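Long-range contacts in alpha-L-rhamnosidase (Aspergillus terreus, PDB 6GSZ), which probably hydrolyses terminal non-reducing alpha-L-rhamnose residues from alpha-L-rhamnosides, and binds calcium: residues A604-H608 with L661-L667; T610-A614 with Y629-H633; F640-I645 with D666-S670. All coordinates share one frame; numbering follows the deposited sequence. Where two conformers were deposited one is given.

Contact 1: residues A604-H608 with L661-L667; sequences AYLLH and LPLYFDL. With CA (calcium ion), chain Q; MAN (alpha-D-mannopyranose), chain C.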
loop_
_atom_site.group_PDB
_atom_site.type_symbol
_atom_site.label_atom_id
_atom_site.label_comp_id
_atom_site.label_asym_id
_atom_site.label_seq_id
_atom_site.Cartn_x
_atom_site.Cartn_y
_atom_site.Cartn_z
ATOM N N ALA A 604 -18.076 20.236 -3.802
ATOM C CA ALA A 604 -16.936 20.299 -4.744
ATOM C C ALA A 604 -16.509 18.878 -5.128
ATOM O O ALA A 604 -16.317 18.582 -6.319
ATOM C CB ALA A 604 -15.803 21.087 -4.169
ATOM N N TYR A 605 -16.385 17.999 -4.108
ATOM C CA TYR A 605 -15.999 16.632 -4.376
ATOM C C TYR A 605 -17.081 15.809 -5.122
ATOM O O TYR A 605 -16.743 14.890 -5.892
ATOM C CB TYR A 605 -15.537 15.926 -3.100
ATOM C CG TYR A 605 -14.077 16.120 -2.817
ATOM C CD1 TYR A 605 -13.614 17.238 -2.130
ATOM C CD2 TYR A 605 -13.143 15.205 -3.269
ATOM C CE1 TYR A 605 -12.270 17.415 -1.846
ATOM C CE2 TYR A 605 -11.789 15.384 -3.006
ATOM C CZ TYR A 605 -11.346 16.489 -2.296
ATOM O OH TYR A 605 -9.995 16.652 -2.054
ATOM N N LEU A 606 -18.367 16.159 -4.931
ATOM C CA LEU A 606 -19.443 15.548 -5.721
ATOM C C LEU A 606 -19.251 15.893 -7.206
ATOM O O LEU A 606 -19.375 15.014 -8.055
ATOM C CB LEU A 606 -20.808 16.009 -5.193
ATOM C CG LEU A 606 -21.988 15.844 -6.152
ATOM C CD1 LEU A 606 -22.223 14.392 -6.496
ATOM C CD2 LEU A 606 -23.246 16.488 -5.595
ATOM N N LEU A 607 -18.983 17.163 -7.499
ATOM C CA LEU A 607 -18.729 17.561 -8.878
ATOM C C LEU A 607 -17.503 16.807 -9.426
ATOM O O LEU A 607 -17.524 16.316 -10.539
ATOM C CB LEU A 607 -18.525 19.073 -8.942
ATOM C CG LEU A 607 -19.757 19.932 -9.200
ATOM C CD1 LEU A 607 -20.324 19.656 -10.559
ATOM C CD2 LEU A 607 -20.840 19.772 -8.206
ATOM N N HIS A 608 -16.440 16.737 -8.611
ATOM C CA HIS A 608 -15.212 16.046 -9.032
ATOM C C HIS A 608 -15.511 14.561 -9.344
ATOM O O HIS A 608 -15.019 13.989 -10.345
ATOM C CB HIS A 608 -14.106 16.232 -7.996
ATOM C CG HIS A 608 -12.854 15.540 -8.338
ATOM N ND1 HIS A 608 -12.179 15.774 -9.515
ATOM C CD2 HIS A 608 -12.124 14.679 -7.613
ATOM C CE1 HIS A 608 -11.072 15.036 -9.511
ATOM N NE2 HIS A 608 -11.014 14.369 -8.319
ATOM N N LEU A 661 -10.290 24.095 -4.067
ATOM C CA LEU A 661 -11.185 23.085 -4.670
ATOM C C LEU A 661 -11.891 23.578 -5.931
ATOM O O LEU A 661 -11.815 22.877 -6.960
ATOM C CB LEU A 661 -12.155 22.519 -3.633
ATOM C CG LEU A 661 -11.528 21.833 -2.433
ATOM C CD1 LEU A 661 -12.598 21.295 -1.503
ATOM C CD2 LEU A 661 -10.585 20.716 -2.869
ATOM N N PRO A 662 -12.620 24.720 -5.913
ATOM C CA PRO A 662 -13.232 25.157 -7.162
ATOM C C PRO A 662 -12.217 25.536 -8.260
ATOM O O PRO A 662 -12.538 25.402 -9.416
ATOM C CB PRO A 662 -14.115 26.328 -6.717
ATOM C CG PRO A 662 -13.416 26.850 -5.484
ATOM C CD PRO A 662 -12.953 25.602 -4.773
ATOM N N LEU A 663 -10.999 25.936 -7.890
ATOM C CA LEU A 663 -9.966 26.169 -8.876
ATOM C C LEU A 663 -9.534 24.857 -9.532
ATOM O O LEU A 663 -9.471 24.752 -10.757
ATOM C CB LEU A 663 -8.777 26.884 -8.239
ATOM C CG LEU A 663 -9.017 28.366 -7.923
ATOM C CD1 LEU A 663 -7.884 28.913 -7.063
ATOM C CD2 LEU A 663 -9.164 29.171 -9.202
ATOM N N TYR A 664 -9.243 23.827 -8.739
ATOM C CA TYR A 664 -8.742 22.585 -9.328
ATOM C C TYR A 664 -9.854 21.862 -10.103
ATOM O O TYR A 664 -9.590 21.198 -11.132
ATOM C CB TYR A 664 -8.187 21.659 -8.242
ATOM C CG TYR A 664 -7.319 20.577 -8.803
ATOM C CD1 TYR A 664 -6.080 20.877 -9.319
ATOM C CD2 TYR A 664 -7.774 19.273 -8.891
ATOM C CE1 TYR A 664 -5.297 19.898 -9.903
ATOM C CE2 TYR A 664 -7.004 18.280 -9.469
ATOM C CZ TYR A 664 -5.746 18.598 -9.956
ATOM O OH TYR A 664 -4.956 17.678 -10.558
ATOM N N PHE A 665 -11.094 21.953 -9.589
ATOM C CA PHE A 665 -12.232 21.258 -10.171
ATOM C C PHE A 665 -12.942 22.079 -11.267
ATOM O O PHE A 665 -13.925 21.608 -11.845
ATOM C CB PHE A 665 -13.215 20.824 -9.077
ATOM C CG PHE A 665 -12.680 19.858 -8.031
ATOM C CD1 PHE A 665 -11.608 19.010 -8.261
ATOM C CD2 PHE A 665 -13.277 19.831 -6.790
ATOM C CE1 PHE A 665 -11.161 18.135 -7.279
ATOM C CE2 PHE A 665 -12.826 18.982 -5.798
ATOM C CZ PHE A 665 -11.767 18.145 -6.050
ATOM N N ASP A 666 -12.440 23.290 -11.537
ATOM C CA ASP A 666 -12.901 24.158 -12.660
ATOM C C ASP A 666 -14.395 24.496 -12.498
ATOM O O ASP A 666 -15.214 24.309 -13.404
ATOM C CB ASP A 666 -12.593 23.523 -14.022
ATOM C CG ASP A 666 -11.122 23.365 -14.329
ATOM O OD1 ASP A 666 -10.375 24.358 -14.177
ATOM O OD2 ASP A 666 -10.735 22.268 -14.775
ATOM N N LEU A 667 -14.751 25.048 -11.329
ATOM C CA LEU A 667 -16.151 25.287 -10.975
ATOM C C LEU A 667 -16.560 26.772 -11.059
ATOM O O LEU A 667 -17.708 27.074 -10.798
ATOM C CB LEU A 667 -16.416 24.768 -9.548
ATOM C CG LEU A 667 -16.147 23.273 -9.363
ATOM C CD1 LEU A 667 -16.478 22.817 -7.952
ATOM C CD2 LEU A 667 -16.929 22.452 -10.372
HETATM CA CA CA Q . -16.332 23.460 -15.261
HETATM C C1 MAN C . -13.707 24.805 -18.761
HETATM C C2 MAN C . -14.933 24.210 -18.034
HETATM C C3 MAN C . -15.848 25.421 -17.684
HETATM C C4 MAN C . -15.079 26.577 -16.999
HETATM C C5 MAN C . -13.846 26.978 -17.818
HETATM C C6 MAN C . -13.038 28.132 -17.202
HETATM O O2 MAN C . -14.627 23.291 -16.900
HETATM O O3 MAN C . -16.989 24.969 -16.909
HETATM O O4 MAN C . -15.861 27.782 -16.869
HETATM O O5 MAN C . -13.038 25.813 -17.974
HETATM O O6 MAN C . -12.782 27.921 -15.806
HETATM O O HOH W 1 -15.198 21.604 -14.456
HETATM O O HOH W 2 -16.772 21.800 -17.023
HETATM O O HOH W 3 -18.210 22.733 -14.854
HETATM O O HOH W 4 -17.358 25.855 -14.378
#
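Ala604 sets its methyl against three residues of 661-667: CB lies 3.9 Å from CD2 of Phe665, in the plane of that ring at its edge, 4.0 Å from CB of Leu661 and 4.2 Å from CD1 of Leu667. Tyr605, next along helix 598-619, receives Phe665 edge-to-face. The planes stand at 82°, and CZ of Phe665 lies over the centre of the tyrosine ring, while CE1 of Tyr605 also meets the methyl CD2 of Leu661. Leu607 adds CB and CG, both against CD2 of Leu667. Just before that leucine, Asp666, the positive-phi residue of a Schellman motif that ends helix 656-664, gives its O to calcium at 2.3 Å. One turn after Ala604, His608 has CG anti to its backbone N (chi1 179°), which lays the imidazole over a face of Phe665 as an offset stack, planes 11° apart and centroids 4.2 Å. Its CB stands over the centre of the same face, 3.5 Å from the Phe665 centroid, a CH-pi contact. Phe665 thus meets Tyr605 with its edge and His608 with a face, which restricts how the ring can turn. Cohesion here comes from ring stacking and apolar packing, the buried Tyr605 OH being satisfied outside the segments by Ala697 O and His700 NE2.

Contact 2: residues T610-A614 with Y629-H633; sequences TDMLA and YTEWH. With NAG (2-acetamido-2-deoxy-beta-D-glucopyranose), chain D; NAG (2-acetamido-2-deoxy-beta-D-glucopyranose), chain B.
Leu613 and Tyr629 make a directional contact between 610-614 and 629-633, a CH-pi interaction. CD2 of Leu613 lies 3.5 Å from the centroid of the Tyr629 ring and 14° off its normal, so the methyl sits over the face rather than at the rim. With Leu613 CG anti to the backbone N, the branch reaches across to the ring, and CG itself comes close to CD2 and CE2 of Tyr629.

Van der Waals packing continues along the pairing. The methyl of Ala614 meets CB of Tyr629 at 3.8 Å, where the backbones come within 4.9 Å between the CA atoms of these two residues. A turn earlier, Thr610 turns CG2 toward the other helix, 3.4 Å from Tyr629 O and close to CB of His633; its OG1 is instead hydrogen-bonded to Leu606 O in its own helix. The imidazole of His633 lies against CB of Asp611, with CD2 at 3.6 Å from that carbon. OD1 of Asp611 stands above the ring toward its rim, but is not in contact with NE2. A sugar packs here too: C6 of one N-acetylglucosamine lies over the indole of Trp632, and its O5 approaches CE1 of Tyr629.

Polar bonds lead outward. Asp611 OD2 accepts a hydrogen bond from N2 of a second N-acetylglucosamine (2.9 Å, 156° at the hydrogen), and Tyr629 OH is bonded to Asp560 and Lys556 of helix 545-562.

With axes 8.6 Å apart and N-to-C directions at 159°, the segments form an antiparallel hairpin of consecutive helices, as expected in the (alpha/alpha)6 barrel of a six-hairpin glycosidase, here flanked by two glycans.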
loop_
_atom_site.group_PDB
_atom_site.type_symbol
_atom_site.label_atom_id
_atom_site.label_comp_id
_atom_site.label_asym_id
_atom_site.label_seq_id
_atom_site.Cartn_x
_atom_site.Cartn_y
_atom_site.Cartn_z
ATOM N N THR A 610 -18.361 13.291 -10.235
ATOM C CA THR A 610 -19.197 13.229 -11.423
ATOM C C THR A 610 -18.345 13.380 -12.692
ATOM O O THR A 610 -18.584 12.662 -13.691
ATOM C CB THR A 610 -20.335 14.277 -11.348
ATOM O OG1 THR A 610 -21.021 14.098 -10.096
ATOM C CG2 THR A 610 -21.295 14.173 -12.515
ATOM N N ASP A 611 -17.351 14.279 -12.606
ATOM C CA ASP A 611 -16.427 14.532 -13.709
ATOM C C ASP A 611 -15.572 13.275 -13.980
ATOM O O ASP A 611 -15.456 12.772 -15.119
ATOM C CB ASP A 611 -15.540 15.700 -13.330
ATOM C CG ASP A 611 -14.659 16.249 -14.429
ATOM O OD1 ASP A 611 -15.104 16.265 -15.579
ATOM O OD2 ASP A 611 -13.559 16.720 -14.086
ATOM N N MET A 612 -15.037 12.689 -12.890
ATOM C CA MET A 612 -14.229 11.479 -13.026
ATOM C C MET A 612 -15.075 10.354 -13.620
ATOM O O MET A 612 -14.586 9.581 -14.487
ATOM C CB MET A 612 -13.626 11.013 -11.701
ATOM C CG MET A 612 -12.446 11.860 -11.216
ATOM S SD MET A 612 -11.662 11.177 -9.749
ATOM C CE MET A 612 -12.885 11.414 -8.460
ATOM N N LEU A 613 -16.327 10.234 -13.170
ATOM C CA LEU A 613 -17.186 9.150 -13.662
ATOM C C LEU A 613 -17.533 9.351 -15.162
ATOM O O LEU A 613 -17.571 8.384 -15.906
ATOM C CB LEU A 613 -18.428 9.015 -12.767
ATOM C CG LEU A 613 -19.370 7.854 -13.135
ATOM C CD1 LEU A 613 -18.659 6.496 -13.056
ATOM C CD2 LEU A 613 -20.578 7.901 -12.216
ATOM N N ALA A 614 -17.774 10.596 -15.588
ATOM C CA ALA A 614 -17.952 10.909 -17.012
ATOM C C ALA A 614 -16.726 10.425 -17.793
ATOM O O ALA A 614 -16.873 9.776 -18.822
ATOM C CB ALA A 614 -18.180 12.385 -17.230
ATOM N N TYR A 629 -23.353 11.799 -17.357
ATOM C CA TYR A 629 -22.565 12.428 -16.278
ATOM C C TYR A 629 -22.007 13.782 -16.683
ATOM O O TYR A 629 -21.881 14.666 -15.839
ATOM C CB TYR A 629 -21.506 11.456 -15.754
ATOM C CG TYR A 629 -22.133 10.231 -15.118
ATOM C CD1 TYR A 629 -23.039 10.359 -14.072
ATOM C CD2 TYR A 629 -21.899 8.959 -15.611
ATOM C CE1 TYR A 629 -23.708 9.258 -13.544
ATOM C CE2 TYR A 629 -22.526 7.838 -15.079
ATOM C CZ TYR A 629 -23.469 8.003 -14.072
ATOM O OH TYR A 629 -24.100 6.913 -13.546
ATOM N N THR A 630 -21.741 13.967 -17.995
ATOM C CA THR A 630 -21.348 15.275 -18.499
ATOM C C THR A 630 -22.485 16.284 -18.248
ATOM O O THR A 630 -22.224 17.449 -17.796
ATOM C CB THR A 630 -20.933 15.172 -19.970
ATOM O OG1 THR A 630 -19.779 14.339 -20.079
ATOM C CG2 THR A 630 -20.607 16.512 -20.592
ATOM N N GLU A 631 -23.717 15.865 -18.540
ATOM C CA GLU A 631 -24.953 16.684 -18.365
ATOM C C GLU A 631 -25.135 17.036 -16.880
ATOM O O GLU A 631 -25.407 18.174 -16.495
ATOM C CB GLU A 631 -26.181 15.938 -18.912
ATOM C CG GLU A 631 -26.246 15.890 -20.445
ATOM C CD GLU A 631 -27.299 15.011 -21.115
ATOM O OE1 GLU A 631 -28.221 14.489 -20.411
ATOM O OE2 GLU A 631 -27.200 14.843 -22.368
ATOM N N TRP A 632 -25.078 16.007 -16.028
ATOM C CA TRP A 632 -25.221 16.207 -14.566
ATOM C C TRP A 632 -24.126 17.143 -14.059
ATOM O O TRP A 632 -24.387 18.025 -13.241
ATOM C CB TRP A 632 -25.167 14.873 -13.807
ATOM C CG TRP A 632 -26.476 14.158 -13.743
ATOM C CD1 TRP A 632 -27.103 13.429 -14.706
ATOM C CD2 TRP A 632 -27.377 14.174 -12.632
ATOM N NE1 TRP A 632 -28.325 12.993 -14.268
ATOM C CE2 TRP A 632 -28.520 13.437 -13.002
ATOM C CE3 TRP A 632 -27.302 14.717 -11.349
ATOM C CZ2 TRP A 632 -29.593 13.227 -12.128
ATOM C CZ3 TRP A 632 -28.362 14.518 -10.496
ATOM C CH2 TRP A 632 -29.486 13.791 -10.884
ATOM N N HIS A 633 -22.892 16.965 -14.547
ATOM C CA HIS A 633 -21.805 17.829 -14.108
ATOM C C HIS A 633 -22.111 19.299 -14.450
ATOM O O HIS A 633 -21.883 20.192 -13.639
ATOM C CB HIS A 633 -20.489 17.350 -14.694
ATOM C CG HIS A 633 -19.317 18.105 -14.216
ATOM N ND1 HIS A 633 -18.841 19.230 -14.829
ATOM C CD2 HIS A 633 -18.476 17.861 -13.192
ATOM C CE1 HIS A 633 -17.771 19.650 -14.174
ATOM N NE2 HIS A 633 -17.528 18.830 -13.153
HETATM C C1 NAG D . -27.422 9.444 -14.850
HETATM C C2 NAG D . -27.697 7.906 -14.815
HETATM C C3 NAG D . -28.830 7.607 -13.831
HETATM C C4 NAG D . -28.538 8.275 -12.474
HETATM C C5 NAG D . -28.093 9.711 -12.600
HETATM C C6 NAG D . -27.563 10.299 -11.291
HETATM C C7 NAG D . -27.109 6.771 -16.862
HETATM C C8 NAG D . -27.530 6.267 -18.202
HETATM N N2 NAG D . -28.030 7.358 -16.106
HETATM O O3 NAG D . -28.987 6.189 -13.690
HETATM O O4 NAG D . -29.731 8.344 -11.668
HETATM O O5 NAG D . -27.052 9.888 -13.599
HETATM O O6 NAG D . -26.224 9.842 -10.998
HETATM O O7 NAG D . -25.912 6.693 -16.511
HETATM C C1 NAG B . -12.273 14.924 -17.707
HETATM C C2 NAG B . -11.196 15.635 -16.907
HETATM C C3 NAG B . -11.223 17.141 -17.215
HETATM C C4 NAG B . -11.180 17.366 -18.712
HETATM C C5 NAG B . -12.258 16.543 -19.407
HETATM C C6 NAG B . -12.213 16.661 -20.928
HETATM C C7 NAG B . -10.443 14.876 -14.716
HETATM C C8 NAG B . -10.840 14.706 -13.276
HETATM N N2 NAG B . -11.379 15.389 -15.510
HETATM O O3 NAG B . -10.100 17.757 -16.585
HETATM O O4 NAG B . -11.470 18.763 -18.924
HETATM O O5 NAG B . -12.067 15.163 -19.063
HETATM O O6 NAG B . -10.940 16.210 -21.456
HETATM O O7 NAG B . -9.357 14.532 -15.130
#

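Contact 3: residues F640-I645 with D666-S670; sequences FQKAWI and DLFPS. With CA (calcium ion), chain Q; MAN (alpha-D-mannopyranose), chain C.
Gln641 and Leu667 are joined by a hydrogen bond from the side-chain amide: NE2 donates to Leu667 O over 2.9 Å with an N-H...O angle of 171°. The acceptor is almost in the amide plane of Gln641, yet the donor stands 46° out of the carbonyl plane, so the bond is straight at the hydrogen but does not follow a lone pair of the oxygen. The glutamine chain, extended beyond CG, reaches along the ring of Pro669, with NE2 3.8 Å from Pro669 CB.

Beside this polar link, CD1 of Leu667 lies over the centre of the Phe640 ring in a CH-pi contact, 3.8 Å from the centroid and 5° off the normal. The opposite face of this ring is covered by CD1 of Trp644, offset toward the rim, which confines the phenyl between the two residues. CD1 of Ile645 touches CD1 of Phe668 at 4.0 Å and also approaches Leu667 O.

The contact joins the C-terminal end of helix 623-644 to the loop linking helices 656-664 and 671-687 in the six-hairpin glycosidase domain. Ser670 is the N-cap of the latter helix, its OG bonded to Gln673 N.

Farther out, Trp644 NE1 is hydrogen-bonded to Asp603 OD2, anchoring the side chain behind Phe640 to helix 598-619. On the glycan side, Phe668 O accepts hydrogen bonds from mannose O4 at 3.2 Å and from a calcium-bound water. The mannose supplies O2 and O3 to the calcium, and Lys708 forms a salt bridge with Asp666 OD1.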
loop_
_atom_site.group_PDB
_atom_site.type_symbol
_atom_site.label_atom_id
_atom_site.label_comp_id
_atom_site.label_asym_id
_atom_site.label_seq_id
_atom_site.Cartn_x
_atom_site.Cartn_y
_atom_site.Cartn_z
ATOM N N PHE A 640 -23.662 24.432 -7.753
ATOM C CA PHE A 640 -22.491 24.737 -6.930
ATOM C C PHE A 640 -22.268 26.244 -6.841
ATOM O O PHE A 640 -22.050 26.814 -5.752
ATOM C CB PHE A 640 -21.236 23.994 -7.390
ATOM C CG PHE A 640 -20.042 24.272 -6.523
ATOM C CD1 PHE A 640 -19.246 25.382 -6.746
ATOM C CD2 PHE A 640 -19.706 23.432 -5.465
ATOM C CE1 PHE A 640 -18.171 25.664 -5.933
ATOM C CE2 PHE A 640 -18.637 23.735 -4.650
ATOM C CZ PHE A 640 -17.892 24.850 -4.859
ATOM N N GLN A 641 -22.301 26.892 -8.010
ATOM C CA GLN A 641 -22.116 28.346 -8.109
ATOM C C GLN A 641 -23.197 29.085 -7.309
ATOM O O GLN A 641 -22.878 29.984 -6.507
ATOM C CB GLN A 641 -22.099 28.761 -9.579
ATOM C CG GLN A 641 -20.866 28.244 -10.310
ATOM C CD GLN A 641 -20.984 28.317 -11.812
ATOM O OE1 GLN A 641 -22.014 28.721 -12.350
ATOM N NE2 GLN A 641 -19.937 27.857 -12.481
ATOM N N LYS A 642 -24.459 28.694 -7.508
ATOM C CA LYS A 642 -25.556 29.328 -6.789
ATOM C C LYS A 642 -25.370 29.217 -5.274
ATOM O O LYS A 642 -25.685 30.152 -4.544
ATOM C CB LYS A 642 -26.898 28.718 -7.197
ATOM C CG LYS A 642 -27.357 29.112 -8.590
ATOM C CD LYS A 642 -28.432 28.223 -9.176
ATOM C CE LYS A 642 -29.760 28.323 -8.472
ATOM N NZ LYS A 642 -30.766 27.487 -9.183
ATOM N N ALA A 643 -24.902 28.050 -4.817
ATOM C CA ALA A 643 -24.796 27.804 -3.392
ATOM C C ALA A 643 -23.583 28.497 -2.743
ATOM O O ALA A 643 -23.695 28.965 -1.593
ATOM C CB ALA A 643 -24.750 26.317 -3.145
ATOM N N TRP A 644 -22.432 28.545 -3.436
ATOM C CA TRP A 644 -21.144 28.781 -2.795
ATOM C C TRP A 644 -20.314 29.921 -3.386
ATOM O O TRP A 644 -19.302 30.287 -2.791
ATOM C CB TRP A 644 -20.304 27.491 -2.796
ATOM C CG TRP A 644 -21.000 26.350 -2.118
ATOM C CD1 TRP A 644 -21.373 25.180 -2.704
ATOM C CD2 TRP A 644 -21.450 26.271 -0.743
ATOM N NE1 TRP A 644 -21.975 24.360 -1.796
ATOM C CE2 TRP A 644 -22.076 25.014 -0.598
ATOM C CE3 TRP A 644 -21.421 27.137 0.362
ATOM C CZ2 TRP A 644 -22.601 24.570 0.612
ATOM C CZ3 TRP A 644 -21.945 26.697 1.562
ATOM C CH2 TRP A 644 -22.567 25.455 1.668
ATOM N N ILE A 645 -20.711 30.472 -4.535
ATOM C CA ILE A 645 -19.919 31.514 -5.203
ATOM C C ILE A 645 -20.814 32.739 -5.395
ATOM O O ILE A 645 -21.906 32.631 -5.987
ATOM C CB ILE A 645 -19.338 31.046 -6.546
ATOM C CG1 ILE A 645 -18.598 29.719 -6.426
ATOM C CG2 ILE A 645 -18.421 32.123 -7.074
ATOM C CD1 ILE A 645 -17.901 29.244 -7.652
ATOM N N ASP A 666 -12.440 23.290 -11.537
ATOM C CA ASP A 666 -12.901 24.158 -12.660
ATOM C C ASP A 666 -14.395 24.496 -12.498
ATOM O O ASP A 666 -15.214 24.309 -13.404
ATOM C CB ASP A 666 -12.593 23.523 -14.022
ATOM C CG ASP A 666 -11.122 23.365 -14.329
ATOM O OD1 ASP A 666 -10.375 24.358 -14.177
ATOM O OD2 ASP A 666 -10.735 22.268 -14.775
ATOM N N LEU A 667 -14.751 25.048 -11.329
ATOM C CA LEU A 667 -16.151 25.287 -10.975
ATOM C C LEU A 667 -16.560 26.772 -11.059
ATOM O O LEU A 667 -17.708 27.074 -10.798
ATOM C CB LEU A 667 -16.416 24.768 -9.548
ATOM C CG LEU A 667 -16.147 23.273 -9.363
ATOM C CD1 LEU A 667 -16.478 22.817 -7.952
ATOM C CD2 LEU A 667 -16.929 22.452 -10.372
ATOM N N PHE A 668 -15.644 27.669 -11.450
ATOM C CA PHE A 668 -15.993 29.096 -11.611
ATOM C C PHE A 668 -16.722 29.255 -12.935
ATOM O O PHE A 668 -16.518 28.472 -13.861
ATOM C CB PHE A 668 -14.753 29.996 -11.537
ATOM C CG PHE A 668 -14.219 30.143 -10.140
ATOM C CD1 PHE A 668 -14.725 31.097 -9.276
ATOM C CD2 PHE A 668 -13.246 29.271 -9.663
ATOM C CE1 PHE A 668 -14.284 31.173 -7.962
ATOM C CE2 PHE A 668 -12.806 29.372 -8.356
ATOM C CZ PHE A 668 -13.292 30.342 -7.522
ATOM N N PRO A 669 -17.621 30.244 -13.050
ATOM C CA PRO A 669 -18.360 30.440 -14.299
ATOM C C PRO A 669 -17.568 31.024 -15.471
ATOM O O PRO A 669 -18.082 31.033 -16.571
ATOM C CB PRO A 669 -19.497 31.378 -13.884
ATOM C CG PRO A 669 -18.992 32.121 -12.696
ATOM C CD PRO A 669 -18.048 31.162 -11.981
ATOM N N SER A 670 -16.349 31.492 -15.229
ATOM C CA SER A 670 -15.539 32.027 -16.305
ATOM C C SER A 670 -14.063 31.885 -15.957
ATOM O O SER A 670 -13.685 31.813 -14.776
ATOM C CB SER A 670 -15.851 33.488 -16.577
ATOM O OG SER A 670 -15.305 34.328 -15.591
HETATM CA CA CA Q . -16.332 23.460 -15.261
HETATM C C1 MAN C . -13.707 24.805 -18.761
HETATM C C2 MAN C . -14.933 24.210 -18.034
HETATM C C3 MAN C . -15.848 25.421 -17.684
HETATM C C4 MAN C . -15.079 26.577 -16.999
HETATM C C5 MAN C . -13.846 26.978 -17.818
HETATM C C6 MAN C . -13.038 28.132 -17.202
HETATM O O2 MAN C . -14.627 23.291 -16.900
HETATM O O3 MAN C . -16.989 24.969 -16.909
HETATM O O4 MAN C . -15.861 27.782 -16.869
HETATM O O5 MAN C . -13.038 25.813 -17.974
HETATM O O6 MAN C . -12.782 27.921 -15.806
HETATM O O HOH W 4 -17.358 25.855 -14.378
HETATM O O HOH W 1 -15.198 21.604 -14.456
HETATM O O HOH W 2 -16.772 21.800 -17.023
HETATM O O HOH W 3 -18.210 22.733 -14.854
#

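All three contacts fall within the six-hairpin glycosidase domain, on one side of the chain's centre. Along the chain, helices 598-619, 623-644 and 656-664 follow one another. Contact 2 pairs the first two and is nested inside the loop closed by contact 1; contact 3 opens after contact 2 closes. Centres of contacts 1 and 3 lie about 9 Å apart, contacts 1 and 2 about 12 Å, contacts 2 and 3 about 16 Å. Contacts 1 and 3 share Asp666 and Leu667, and hence the calcium and mannose; contacts 1 and 2 meet where Leu607 O approaches His633 CD2 at 3.2 Å. Together they join three successive helices to a glycan-bearing, calcium-binding surface.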